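Local coordinates for protein Phospholipase/Carboxylesterase (Haliangium ochraceum, PDB 4Q82) that probably hydrolyses carboxylic or phospholipid ester bonds as a serine hydrolase of the alpha/beta-hydrolase type, at residues L82-H87 and D143-A148; W68-P73 and F123-P128; R158-G163 and P183-V188; L189-G194 and H253-R258. All coordinates share one frame; numbering follows the deposited sequence. Where two conformers were deposited one is given.

Interaction 1: residues L82-H87 and D143-A148; sequences LMVFWH and DFLAFA
Val-84 is the hub of this contact, in which strand 80-86 runs beneath helix 138-151 with the axes of the two short segments 10.2 Å apart at closest approach and 149° between their directions. Its two methyls divide the helix between them. CG2, anti to the carbonyl carbon, meets Leu-145 CD2 at 3.6 Å, while CG1, anti to the backbone N, reaches Phe-144 CD1 at 3.8 Å and lies almost as near CE1 of the same ring. Leu-145 reaches the strand by its CD2 branch, because the extended chi2 of 171° carries CD1 elsewhere. One step toward each end the packing is thinner. Leu-82 CD2 touches Ala-148 CB at 3.8 Å, and Trp-86 offers the edge of its six-membered ring, CZ2 lying 3.9 Å from Phe-144 CB. The Trp-86 and Phe-144 rings are steeply inclined, their planes 80° apart, yet with centroids 5.9 Å apart they meet only obliquely. Across the helix, by contrast, Asp-143 and Ala-146 face solvent; Phe-147 is partly exposed and turns back to lay CD2 over one face of the Phe-144 ring. Phe-67 meets that ring edge-to-face. Every side chain touching across the interface is buried, and every touching group is a hydrocarbon branch or aromatic carbon. Cohesion here therefore comes from hydrophobic burial and complementary shape, with no polar bond between the two segments to add direction.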
loop_
_atom_site.group_PDB
_atom_site.type_symbol
_atom_site.label_atom_id
_atom_site.label_comp_id
_atom_site.label_asym_id
_atom_site.label_seq_id
_atom_site.Cartn_x
_atom_site.Cartn_y
_atom_site.Cartn_z
ATOM N N LEU A 82 10.711 0.155 1.381
ATOM C CA LEU A 82 9.707 1.123 1.779
ATOM C C LEU A 82 8.326 0.617 1.398
ATOM O O LEU A 82 8.116 0.124 0.282
ATOM C CB LEU A 82 9.958 2.487 1.119
ATOM C CG LEU A 82 8.826 3.516 1.180
ATOM C CD1 LEU A 82 8.621 3.958 2.617
ATOM C CD2 LEU A 82 9.197 4.717 0.311
HETATM N N MSE A 83 7.389 0.737 2.333
HETATM C CA MSE A 83 5.995 0.456 2.056
HETATM C C MSE A 83 5.171 1.690 2.357
HETATM O O MSE A 83 5.214 2.202 3.481
HETATM C CB MSE A 83 5.494 -0.728 2.898
HETATM C CG MSE A 83 4.018 -1.055 2.679
HETATM SE SE MSE A 83 3.356 -2.374 3.981
HETATM C CE MSE A 83 4.551 -3.861 3.538
ATOM N N VAL A 84 4.407 2.162 1.374
ATOM C CA VAL A 84 3.498 3.277 1.638
ATOM C C VAL A 84 2.082 2.726 1.527
ATOM O O VAL A 84 1.703 2.142 0.499
ATOM C CB VAL A 84 3.715 4.448 0.675
ATOM C CG1 VAL A 84 2.698 5.592 0.952
ATOM C CG2 VAL A 84 5.164 4.989 0.811
ATOM N N PHE A 85 1.323 2.882 2.607
ATOM C CA PHE A 85 -0.029 2.312 2.706
ATOM C C PHE A 85 -1.081 3.422 2.708
ATOM O O PHE A 85 -0.954 4.389 3.483
ATOM C CB PHE A 85 -0.173 1.477 3.989
ATOM C CG PHE A 85 -1.622 1.282 4.407
ATOM C CD1 PHE A 85 -2.432 0.385 3.719
ATOM C CD2 PHE A 85 -2.171 2.024 5.452
ATOM C CE1 PHE A 85 -3.806 0.195 4.083
ATOM C CE2 PHE A 85 -3.508 1.866 5.820
ATOM C CZ PHE A 85 -4.337 0.943 5.137
ATOM N N TRP A 86 -2.120 3.276 1.869
ATOM C CA TRP A 86 -3.218 4.248 1.784
ATOM C C TRP A 86 -4.527 3.652 2.304
ATOM O O TRP A 86 -5.015 2.629 1.799
ATOM C CB TRP A 86 -3.390 4.737 0.330
ATOM C CG TRP A 86 -2.192 5.457 -0.148
ATOM C CD1 TRP A 86 -1.075 4.909 -0.724
ATOM C CD2 TRP A 86 -1.953 6.863 -0.066
ATOM N NE1 TRP A 86 -0.161 5.900 -1.002
ATOM C CE2 TRP A 86 -0.670 7.103 -0.598
ATOM C CE3 TRP A 86 -2.700 7.945 0.410
ATOM C CZ2 TRP A 86 -0.127 8.381 -0.696
ATOM C CZ3 TRP A 86 -2.138 9.225 0.341
ATOM C CH2 TRP A 86 -0.872 9.425 -0.226
ATOM N N HIS A 87 -5.099 4.327 3.301
ATOM C CA HIS A 87 -6.305 3.896 3.997
ATOM C C HIS A 87 -7.596 4.048 3.163
ATOM O O HIS A 87 -7.601 4.633 2.064
ATOM C CB HIS A 87 -6.415 4.709 5.295
ATOM C CG HIS A 87 -6.627 6.171 5.041
ATOM N ND1 HIS A 87 -7.851 6.682 4.661
ATOM C CD2 HIS A 87 -5.772 7.225 5.085
ATOM C CE1 HIS A 87 -7.746 7.993 4.489
ATOM N NE2 HIS A 87 -6.498 8.348 4.743
ATOM N N ASP A 143 3.293 12.604 -5.157
ATOM C CA ASP A 143 4.023 13.585 -4.367
ATOM C C ASP A 143 4.458 12.973 -3.037
ATOM O O ASP A 143 5.563 13.237 -2.566
ATOM C CB ASP A 143 3.191 14.848 -4.112
ATOM C CG ASP A 143 2.913 15.651 -5.376
ATOM O OD1 ASP A 143 3.554 15.415 -6.425
ATOM O OD2 ASP A 143 2.036 16.534 -5.313
ATOM N N PHE A 144 3.600 12.171 -2.415
ATOM C CA PHE A 144 3.972 11.595 -1.128
ATOM C C PHE A 144 5.068 10.544 -1.294
ATOM O O PHE A 144 5.950 10.414 -0.439
ATOM C CB PHE A 144 2.774 10.955 -0.392
ATOM C CG PHE A 144 3.116 10.548 1.024
ATOM C CD1 PHE A 144 3.528 9.260 1.310
ATOM C CD2 PHE A 144 3.121 11.491 2.046
ATOM C CE1 PHE A 144 3.898 8.885 2.582
ATOM C CE2 PHE A 144 3.487 11.123 3.341
ATOM C CZ PHE A 144 3.878 9.818 3.605
ATOM N N LEU A 145 5.005 9.762 -2.367
ATOM C CA LEU A 145 6.107 8.841 -2.642
ATOM C C LEU A 145 7.430 9.590 -2.876
ATOM O O LEU A 145 8.492 9.121 -2.458
ATOM C CB LEU A 145 5.789 7.954 -3.846
ATOM C CG LEU A 145 4.810 6.795 -3.642
ATOM C CD1 LEU A 145 4.436 6.156 -4.997
ATOM C CD2 LEU A 145 5.397 5.767 -2.705
ATOM N N ALA A 146 7.375 10.751 -3.540
ATOM C CA ALA A 146 8.581 11.549 -3.759
ATOM C C ALA A 146 9.136 12.039 -2.427
ATOM O O ALA A 146 10.342 11.957 -2.174
ATOM C CB ALA A 146 8.293 12.728 -4.678
ATOM N N PHE A 147 8.249 12.553 -1.580
ATOM C CA PHE A 147 8.630 12.957 -0.234
ATOM C C PHE A 147 9.288 11.812 0.529
ATOM O O PHE A 147 10.331 12.002 1.167
ATOM C CB PHE A 147 7.420 13.454 0.555
ATOM C CG PHE A 147 7.627 13.423 2.046
ATOM C CD1 PHE A 147 8.245 14.483 2.693
ATOM C CD2 PHE A 147 7.211 12.327 2.801
ATOM C CE1 PHE A 147 8.437 14.459 4.058
ATOM C CE2 PHE A 147 7.400 12.298 4.166
ATOM C CZ PHE A 147 8.021 13.363 4.796
ATOM N N ALA A 148 8.682 10.631 0.462
ATOM C CA ALA A 148 9.152 9.495 1.259
ATOM C C ALA A 148 10.581 9.109 0.890
ATOM O O ALA A 148 11.439 8.901 1.754
ATOM C CB ALA A 148 8.201 8.285 1.080
#

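Interaction 2: residues W68-P73 and F123-P128; sequences WEYLPP and FVVLSP
Four backbone bonds join strand 67-70 to strand 124-128, antiparallel at 173°. Trp-68 and Ser-127 form one hydrogen-bonded pair and Tyr-70 and Val-125 the next, with Glu-69 and Leu-126 the non-hydrogen-bonded pair between. Tyr-70 N to Val-125 O, at 2.9 Å, is the shortest and lies in the carbonyl plane. Trp-68 N to Ser-127 O, at 3.1 Å, instead has its donor 51° out of that plane. A water adds to the join, donating to Trp-68 O and to Val-125 O and bonding Ser-127 OG at 2.8 Å, so that two carbonyls already used by the strands gain a second donor.

On the Tyr-70 side, its ring carbon CD2 sits 3.9 Å from Val-125 CG2; on the other, Glu-69 and Leu-126 lie side by side. Beyond the paired region Pro-72 continues the contact: its CD is 3.5 Å from Phe-123 O and 3.8 Å from Val-124 CG2. A glycine at Pro-72 would remove the ring atoms that pack on Phe-123 O and Val-124 CG2 and would probably loosen the chain where it leaves the strand.

Farther out, Tyr-70 OH bonds Arg-52, Glu-69 forms a salt bridge to Arg-56 through OE2 and a hydrogen bond to Tyr-152 OH through OE1, and Trp-68 NE1 bonds Leu-100 O. Strand 67-70 lies between strands 53-56 and 124-128, helix 107-113 lies against Tyr-70, Val-125 and Ser-127, and strand 80-86 adjoins strand 124-128 on its other side.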
loop_
_atom_site.group_PDB
_atom_site.type_symbol
_atom_site.label_atom_id
_atom_site.label_comp_id
_atom_site.label_asym_id
_atom_site.label_seq_id
_atom_site.Cartn_x
_atom_site.Cartn_y
_atom_site.Cartn_z
ATOM N N TRP A 68 1.494 8.413 9.672
ATOM C CA TRP A 68 2.147 7.575 10.677
ATOM C C TRP A 68 3.450 7.052 10.121
ATOM O O TRP A 68 3.487 6.536 9.012
ATOM C CB TRP A 68 1.270 6.375 11.096
ATOM C CG TRP A 68 0.089 6.795 11.909
ATOM C CD1 TRP A 68 -1.177 7.029 11.459
ATOM C CD2 TRP A 68 0.085 7.112 13.303
ATOM N NE1 TRP A 68 -1.986 7.442 12.500
ATOM C CE2 TRP A 68 -1.232 7.493 13.644
ATOM C CE3 TRP A 68 1.066 7.088 14.304
ATOM C CZ2 TRP A 68 -1.595 7.856 14.936
ATOM C CZ3 TRP A 68 0.702 7.438 15.601
ATOM C CH2 TRP A 68 -0.614 7.820 15.903
ATOM N N GLU A 69 4.510 7.166 10.915
ATOM C CA GLU A 69 5.833 6.690 10.534
ATOM C C GLU A 69 6.203 5.486 11.375
ATOM O O GLU A 69 6.249 5.572 12.605
ATOM C CB GLU A 69 6.861 7.809 10.712
ATOM C CG GLU A 69 8.296 7.393 10.605
ATOM C CD GLU A 69 9.193 8.401 11.299
ATOM O OE1 GLU A 69 9.458 9.491 10.725
ATOM O OE2 GLU A 69 9.600 8.109 12.442
ATOM N N TYR A 70 6.423 4.355 10.713
ATOM C CA TYR A 70 6.966 3.172 11.375
ATOM C C TYR A 70 8.367 2.873 10.842
ATOM O O TYR A 70 8.559 2.727 9.630
ATOM C CB TYR A 70 6.077 1.921 11.182
ATOM C CG TYR A 70 6.800 0.694 11.720
ATOM C CD1 TYR A 70 6.976 0.521 13.093
ATOM C CD2 TYR A 70 7.352 -0.254 10.861
ATOM C CE1 TYR A 70 7.644 -0.598 13.605
ATOM C CE2 TYR A 70 8.049 -1.376 11.369
ATOM C CZ TYR A 70 8.178 -1.530 12.738
ATOM O OH TYR A 70 8.853 -2.617 13.243
ATOM N N LEU A 71 9.339 2.774 11.749
ATOM C CA LEU A 71 10.706 2.421 11.378
ATOM C C LEU A 71 11.012 1.008 11.860
ATOM O O LEU A 71 10.658 0.630 12.981
ATOM C CB LEU A 71 11.709 3.423 11.962
ATOM C CG LEU A 71 11.469 4.888 11.600
ATOM C CD1 LEU A 71 12.454 5.768 12.356
ATOM C CD2 LEU A 71 11.570 5.119 10.107
ATOM N N PRO A 72 11.628 0.200 10.987
ATOM C CA PRO A 72 11.946 -1.187 11.305
ATOM C C PRO A 72 13.155 -1.246 12.236
ATOM O O PRO A 72 13.876 -0.262 12.352
ATOM C CB PRO A 72 12.279 -1.793 9.941
ATOM C CG PRO A 72 12.885 -0.646 9.197
ATOM C CD PRO A 72 12.062 0.565 9.626
ATOM N N PRO A 73 13.372 -2.389 12.884
ATOM C CA PRO A 73 14.475 -2.519 13.843
ATOM C C PRO A 73 15.844 -2.080 13.319
ATOM O O PRO A 73 16.583 -1.406 14.044
ATOM C CB PRO A 73 14.469 -4.012 14.153
ATOM C CG PRO A 73 13.014 -4.360 14.089
ATOM C CD PRO A 73 12.458 -3.538 12.944
ATOM N N PHE A 123 10.485 -3.403 6.395
ATOM C CA PHE A 123 9.977 -2.174 5.771
ATOM C C PHE A 123 9.961 -0.952 6.679
ATOM O O PHE A 123 9.511 -1.027 7.825
ATOM C CB PHE A 123 8.531 -2.365 5.274
ATOM C CG PHE A 123 8.260 -3.683 4.596
ATOM C CD1 PHE A 123 8.447 -3.833 3.227
ATOM C CD2 PHE A 123 7.748 -4.759 5.323
ATOM C CE1 PHE A 123 8.157 -5.046 2.584
ATOM C CE2 PHE A 123 7.451 -5.959 4.715
ATOM C CZ PHE A 123 7.646 -6.123 3.330
ATOM N N VAL A 124 10.383 0.195 6.148
ATOM C CA VAL A 124 9.824 1.450 6.612
ATOM C C VAL A 124 8.361 1.440 6.176
ATOM O O VAL A 124 8.081 1.174 5.003
ATOM C CB VAL A 124 10.554 2.671 6.010
ATOM C CG1 VAL A 124 9.807 3.954 6.322
ATOM C CG2 VAL A 124 11.998 2.726 6.533
ATOM N N VAL A 125 7.425 1.698 7.094
ATOM C CA VAL A 125 6.000 1.734 6.713
ATOM C C VAL A 125 5.439 3.118 6.976
ATOM O O VAL A 125 5.432 3.583 8.127
ATOM C CB VAL A 125 5.140 0.686 7.483
ATOM C CG1 VAL A 125 3.679 0.695 6.961
ATOM C CG2 VAL A 125 5.722 -0.721 7.304
ATOM N N LEU A 126 4.988 3.781 5.918
ATOM C CA LEU A 126 4.381 5.102 6.063
ATOM C C LEU A 126 2.903 5.037 5.717
ATOM O O LEU A 126 2.526 4.482 4.687
ATOM C CB LEU A 126 5.065 6.133 5.159
ATOM C CG LEU A 126 6.578 6.239 5.286
ATOM C CD1 LEU A 126 7.087 7.337 4.354
ATOM C CD2 LEU A 126 6.985 6.550 6.725
ATOM N N SER A 127 2.071 5.630 6.559
ATOM C CA SER A 127 0.626 5.565 6.350
ATOM C C SER A 127 0.038 6.974 6.348
ATOM O O SER A 127 -0.354 7.496 7.404
ATOM C CB SER A 127 -0.026 4.704 7.437
ATOM O OG SER A 127 0.508 3.371 7.441
ATOM N N PRO A 128 -0.007 7.612 5.166
ATOM C CA PRO A 128 -0.502 8.996 5.099
ATOM C C PRO A 128 -2.015 9.112 5.205
ATOM O O PRO A 128 -2.731 8.200 4.793
ATOM C CB PRO A 128 -0.030 9.476 3.717
ATOM C CG PRO A 128 0.077 8.176 2.902
ATOM C CD PRO A 128 0.586 7.160 3.894
HETATM O O HOH W 1 2.716 3.635 9.196
#

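Interaction 3: residues R158-G163 and P183-V188; sequences RIYLTG and PIAAAV
Entering from Pro-183, the chain first meets strand 158-163 through a water that accepts from Ile-159 N and donates to Pro-183 O. Ile-184 follows, its CG1 held in the crowded position between backbone N and carbonyl carbon (chi1 74°), which sends CD1 to within 4.0 Å of Leu-161 CB. Ala-185 gives the shortest backbone bond, its N 2.7 Å from Ile-159 O, and sets CB 3.7 Å from Tyr-160 CE1. Its psi of -26° breaks the extended course, so the nearest-residue register shifts from Ile-159 with Ile-184 to Tyr-160 with Ala-186. The cost falls on Ala-186 N, which is buried without a partner; Ala-186 O is used, accepting from Leu-161 N at 3.1 Å, and Ala-186 CB packs against Tyr-160 CD1. From here the pairing is regular and parallel. Ala-187 lays CB over Leu-161 O, and Val-188 N binds that oxygen at 3.0 Å, nearly along the C=O axis.

Val-188 O closes the series with two donors: Gly-163 N at 3.3 Å, again almost axial, and Thr-162 OG1 at 2.7 Å, lying 26° above the carbonyl plane. Thr-162 OG1, anti to the backbone N, is also bonded to Tyr-260 OH. A valine at Thr-162 would lose both bonds of OG1 and would probably leave Val-188 O less firmly held. Directional polar bonds thus set the register of these two central strands, at the price of one unsatisfied amide.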
loop_
_atom_site.group_PDB
_atom_site.type_symbol
_atom_site.label_atom_id
_atom_site.label_comp_id
_atom_site.label_asym_id
_atom_site.label_seq_id
_atom_site.Cartn_x
_atom_site.Cartn_y
_atom_site.Cartn_z
ATOM N N ARG A 158 13.307 -1.056 -3.933
ATOM C CA ARG A 158 12.263 -1.813 -3.249
ATOM C C ARG A 158 11.253 -0.883 -2.595
ATOM O O ARG A 158 11.121 -0.853 -1.374
ATOM C CB ARG A 158 12.877 -2.767 -2.212
ATOM C CG ARG A 158 13.569 -3.954 -2.867
ATOM C CD ARG A 158 14.123 -4.937 -1.853
ATOM N NE ARG A 158 15.165 -4.339 -1.023
ATOM C CZ ARG A 158 15.461 -4.744 0.207
ATOM N NH1 ARG A 158 14.786 -5.748 0.760
ATOM N NH2 ARG A 158 16.425 -4.140 0.892
ATOM N N ILE A 159 10.552 -0.126 -3.438
ATOM C CA ILE A 159 9.456 0.727 -3.004
ATOM C C ILE A 159 8.124 0.040 -3.318
ATOM O O ILE A 159 7.839 -0.266 -4.479
ATOM C CB ILE A 159 9.513 2.120 -3.693
ATOM C CG1 ILE A 159 10.852 2.821 -3.400
ATOM C CG2 ILE A 159 8.326 2.982 -3.248
ATOM C CD1 ILE A 159 11.159 3.933 -4.381
ATOM N N TYR A 160 7.325 -0.206 -2.280
ATOM C CA TYR A 160 6.045 -0.928 -2.398
ATOM C C TYR A 160 4.846 -0.048 -2.078
ATOM O O TYR A 160 4.858 0.715 -1.114
ATOM C CB TYR A 160 6.062 -2.152 -1.473
ATOM C CG TYR A 160 7.289 -3.000 -1.702
ATOM C CD1 TYR A 160 7.562 -3.519 -2.968
ATOM C CD2 TYR A 160 8.177 -3.286 -0.663
ATOM C CE1 TYR A 160 8.688 -4.289 -3.197
ATOM C CE2 TYR A 160 9.303 -4.074 -0.881
ATOM C CZ TYR A 160 9.546 -4.579 -2.150
ATOM O OH TYR A 160 10.661 -5.371 -2.375
ATOM N N LEU A 161 3.819 -0.140 -2.914
ATOM C CA LEU A 161 2.614 0.661 -2.753
ATOM C C LEU A 161 1.478 -0.264 -2.367
ATOM O O LEU A 161 1.281 -1.293 -3.012
ATOM C CB LEU A 161 2.302 1.408 -4.061
ATOM C CG LEU A 161 1.024 2.256 -4.112
ATOM C CD1 LEU A 161 1.115 3.403 -3.101
ATOM C CD2 LEU A 161 0.844 2.794 -5.542
ATOM N N THR A 162 0.702 0.079 -1.342
ATOM C CA THR A 162 -0.428 -0.792 -1.010
ATOM C C THR A 162 -1.588 0.044 -0.483
ATOM O O THR A 162 -1.401 1.170 0.013
ATOM C CB THR A 162 -0.002 -1.901 0.020
ATOM O OG1 THR A 162 -1.092 -2.814 0.243
ATOM C CG2 THR A 162 0.441 -1.283 1.344
ATOM N N GLY A 163 -2.810 -0.453 -0.661
ATOM C CA GLY A 163 -3.942 0.274 -0.118
ATOM C C GLY A 163 -5.196 -0.571 -0.127
ATOM O O GLY A 163 -5.242 -1.637 -0.756
ATOM N N PRO A 183 8.524 4.884 -9.796
ATOM C CA PRO A 183 9.663 4.176 -9.215
ATOM C C PRO A 183 9.274 2.887 -8.473
ATOM O O PRO A 183 10.194 2.203 -8.008
ATOM C CB PRO A 183 10.222 5.196 -8.224
ATOM C CG PRO A 183 8.975 5.879 -7.719
ATOM C CD PRO A 183 8.090 6.011 -8.950
ATOM N N ILE A 184 7.987 2.548 -8.346
ATOM C CA ILE A 184 7.648 1.444 -7.430
ATOM C C ILE A 184 8.069 0.081 -7.994
ATOM O O ILE A 184 8.174 -0.106 -9.209
ATOM C CB ILE A 184 6.136 1.402 -7.042
ATOM C CG1 ILE A 184 5.247 0.895 -8.176
ATOM C CG2 ILE A 184 5.665 2.759 -6.560
ATOM C CD1 ILE A 184 3.819 0.516 -7.695
ATOM N N ALA A 185 8.345 -0.847 -7.080
ATOM C CA ALA A 185 8.737 -2.209 -7.403
ATOM C C ALA A 185 7.567 -3.183 -7.452
ATOM O O ALA A 185 7.662 -4.217 -8.104
ATOM C CB ALA A 185 9.764 -2.712 -6.384
ATOM N N ALA A 186 6.490 -2.883 -6.726
ATOM C CA ALA A 186 5.305 -3.772 -6.675
ATOM C C ALA A 186 4.172 -3.102 -5.921
ATOM O O ALA A 186 4.407 -2.163 -5.153
ATOM C CB ALA A 186 5.630 -5.111 -6.007
ATOM N N ALA A 187 2.952 -3.614 -6.118
ATOM C CA ALA A 187 1.780 -3.126 -5.392
ATOM C C ALA A 187 0.887 -4.263 -4.921
ATOM O O ALA A 187 0.738 -5.283 -5.596
ATOM C CB ALA A 187 0.943 -2.146 -6.284
ATOM N N VAL A 188 0.246 -4.050 -3.769
ATOM C CA VAL A 188 -0.763 -4.959 -3.253
ATOM C C VAL A 188 -2.012 -4.115 -3.084
ATOM O O VAL A 188 -2.039 -3.207 -2.265
ATOM C CB VAL A 188 -0.354 -5.590 -1.906
ATOM C CG1 VAL A 188 -1.546 -6.308 -1.262
ATOM C CG2 VAL A 188 0.814 -6.600 -2.104
HETATM O O HOH W 2 11.239 0.324 -6.262
#

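Interaction 4: residues L189-G194 and H253-R258; sequences LIAGNG and HDSWSR
Ala-191 takes up a left-handed backbone conformation (phi 61°, psi 39°), unusual for a residue with a side chain, and the turn aims its methyl at the loop 253-256. CB lies 3.5 Å from Ser-255 OG and 3.9 Å from His-253 CE1, and it sits at the edge of the Trp-256 ring near CZ3. Ile-190 works beside it: CG2, anti to the backbone N, comes to 3.4 Å from Ser-255 OG and packs on Trp-256 CB at 3.9 Å. The contact between the segments is thus one of methyl groups against a hydroxyl, a methylene and ring atoms.

The imidazole of His-253 is confined on another side by its own loop, for Trp-256 CZ3 stands 3.7 Å above the centre of one face. Both of its nitrogens are engaged, ND1 with Asp-218 OD2 and NE2 with OG of the sulfonylated serine at position 165. That chain of three is consistent with the catalytic triad of a serine hydrolase, caught here as an adduct, and Asp-218 would probably raise the basicity of the ring.

Asp-254 stiffens the loop behind the histidine. Its OD1 caps Ser-257 N at 2.8 Å in a nearly straight bond (174°), and OD2 accepts from Ser-257 OG at 2.7 Å; both oxygens use syn lone pairs, so a single residue, Ser-257, grips the carboxylate end-on with two bonds.

Around this loop, strand 186-190 ends between strands 158-163 and 210-215, Ile-190 also rests on Thr-259 and Tyr-260 of helix 257-260, and Leu-189 turns to helix 167-178.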
loop_
_atom_site.group_PDB
_atom_site.type_symbol
_atom_site.label_atom_id
_atom_site.label_comp_id
_atom_site.label_asym_id
_atom_site.label_seq_id
_atom_site.Cartn_x
_atom_site.Cartn_y
_atom_site.Cartn_z
ATOM N N LEU A 189 -3.025 -4.386 -3.894
ATOM C CA LEU A 189 -4.167 -3.476 -4.010
ATOM C C LEU A 189 -5.424 -4.237 -3.657
ATOM O O LEU A 189 -5.789 -5.197 -4.348
ATOM C CB LEU A 189 -4.261 -2.906 -5.428
ATOM C CG LEU A 189 -2.980 -2.177 -5.844
ATOM C CD1 LEU A 189 -3.107 -1.628 -7.284
ATOM C CD2 LEU A 189 -2.681 -1.064 -4.846
ATOM N N ILE A 190 -6.091 -3.816 -2.591
ATOM C CA ILE A 190 -7.212 -4.592 -2.060
ATOM C C ILE A 190 -8.533 -3.837 -2.201
ATOM O O ILE A 190 -8.641 -2.704 -1.702
ATOM C CB ILE A 190 -6.974 -4.896 -0.563
ATOM C CG1 ILE A 190 -5.661 -5.682 -0.384
ATOM C CG2 ILE A 190 -8.164 -5.691 0.062
ATOM C CD1 ILE A 190 -5.079 -5.489 1.033
ATOM N N ALA A 191 -9.521 -4.477 -2.833
ATOM C CA ALA A 191 -10.912 -3.966 -2.914
ATOM C C ALA A 191 -10.967 -2.608 -3.623
ATOM O O ALA A 191 -11.731 -1.707 -3.214
ATOM C CB ALA A 191 -11.543 -3.867 -1.518
ATOM N N GLY A 192 -10.154 -2.487 -4.671
ATOM C CA GLY A 192 -10.091 -1.269 -5.469
ATOM C C GLY A 192 -10.673 -1.493 -6.850
ATOM O O GLY A 192 -11.395 -2.481 -7.107
ATOM N N ASN A 193 -10.406 -0.543 -7.746
ATOM C CA ASN A 193 -10.906 -0.621 -9.098
ATOM C C ASN A 193 -9.784 -0.227 -10.044
ATOM O O ASN A 193 -9.459 0.943 -10.160
ATOM C CB ASN A 193 -12.121 0.299 -9.307
ATOM C CG ASN A 193 -12.675 0.223 -10.734
ATOM O OD1 ASN A 193 -12.169 -0.526 -11.571
ATOM N ND2 ASN A 193 -13.752 0.986 -11.008
ATOM N N GLY A 194 -9.223 -1.210 -10.728
ATOM C CA GLY A 194 -8.169 -0.980 -11.699
ATOM C C GLY A 194 -8.638 -1.079 -13.138
ATOM O O GLY A 194 -7.819 -1.123 -14.053
ATOM N N HIS A 253 -17.070 -6.307 1.662
ATOM C CA HIS A 253 -16.132 -5.254 1.320
ATOM C C HIS A 253 -14.821 -5.404 2.101
ATOM O O HIS A 253 -13.759 -5.114 1.553
ATOM C CB HIS A 253 -16.742 -3.850 1.553
ATOM C CG HIS A 253 -15.881 -2.723 1.051
ATOM N ND1 HIS A 253 -15.178 -2.788 -0.141
ATOM C CD2 HIS A 253 -15.626 -1.496 1.569
ATOM C CE1 HIS A 253 -14.515 -1.658 -0.321
ATOM N NE2 HIS A 253 -14.765 -0.861 0.704
ATOM N N ASP A 254 -14.876 -5.846 3.361
ATOM C CA ASP A 254 -13.605 -6.012 4.086
ATOM C C ASP A 254 -12.861 -7.279 3.657
ATOM O O ASP A 254 -12.976 -8.349 4.264
ATOM C CB ASP A 254 -13.798 -6.042 5.607
ATOM C CG ASP A 254 -12.458 -6.234 6.350
ATOM O OD1 ASP A 254 -11.378 -6.374 5.706
ATOM O OD2 ASP A 254 -12.473 -6.256 7.584
ATOM N N SER A 255 -12.061 -7.120 2.622
ATOM C CA SER A 255 -11.172 -8.165 2.181
ATOM C C SER A 255 -9.745 -7.815 2.622
ATOM O O SER A 255 -8.814 -8.541 2.283
ATOM C CB SER A 255 -11.252 -8.312 0.655
ATOM O OG SER A 255 -11.261 -7.029 0.019
ATOM N N TRP A 256 -9.559 -6.688 3.332
ATOM C CA TRP A 256 -8.211 -6.294 3.754
ATOM C C TRP A 256 -7.740 -6.889 5.094
ATOM O O TRP A 256 -6.541 -7.172 5.258
ATOM C CB TRP A 256 -8.092 -4.746 3.844
ATOM C CG TRP A 256 -9.216 -4.096 4.657
ATOM C CD1 TRP A 256 -9.281 -3.945 6.019
ATOM C CD2 TRP A 256 -10.415 -3.532 4.128
ATOM N NE1 TRP A 256 -10.466 -3.292 6.375
ATOM C CE2 TRP A 256 -11.174 -3.036 5.225
ATOM C CE3 TRP A 256 -10.928 -3.400 2.822
ATOM C CZ2 TRP A 256 -12.419 -2.429 5.057
ATOM C CZ3 TRP A 256 -12.168 -2.775 2.657
ATOM C CH2 TRP A 256 -12.890 -2.294 3.769
ATOM N N SER A 257 -8.652 -7.054 6.055
ATOM C CA SER A 257 -8.222 -7.536 7.370
ATOM C C SER A 257 -7.523 -8.894 7.228
ATOM O O SER A 257 -6.392 -9.072 7.702
ATOM C CB SER A 257 -9.397 -7.634 8.343
ATOM O OG SER A 257 -9.987 -6.349 8.546
ATOM N N ARG A 258 -8.156 -9.823 6.520
ATOM C CA ARG A 258 -7.598 -11.177 6.394
ATOM C C ARG A 258 -6.369 -11.184 5.507
ATOM O O ARG A 258 -5.565 -12.118 5.553
ATOM C CB ARG A 258 -8.630 -12.160 5.833
ATOM C CG ARG A 258 -8.972 -11.958 4.374
ATOM C CD ARG A 258 -10.189 -12.854 4.038
ATOM N NE ARG A 258 -11.372 -12.357 4.745
ATOM C CZ ARG A 258 -12.437 -13.100 5.047
ATOM N NH1 ARG A 258 -12.474 -14.391 4.712
ATOM N NH2 ARG A 258 -13.462 -12.550 5.690
#

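Interactions 1 to 3 occupy adjoining strands of one mixed sheet. Strand 80-86 joins interaction 1 to interaction 2 through Met-83 N and Val-124 O, 2.8 Å apart, and to interaction 3 through Leu-82 O and Tyr-160 N, 2.7 Å apart. Helix 138-151, packed in interaction 1, leads from strand 124-128 toward strand 158-163, crossing over strand 80-86 on the way. Interaction 4 prolongs interaction 3 along strand 186-190, Gly-163 O lying 3.0 Å from Ile-190 N, and it holds the histidine of the presumed active site. The antiparallel pair of interaction 2 lies remote from it, with centres about 21 Å apart.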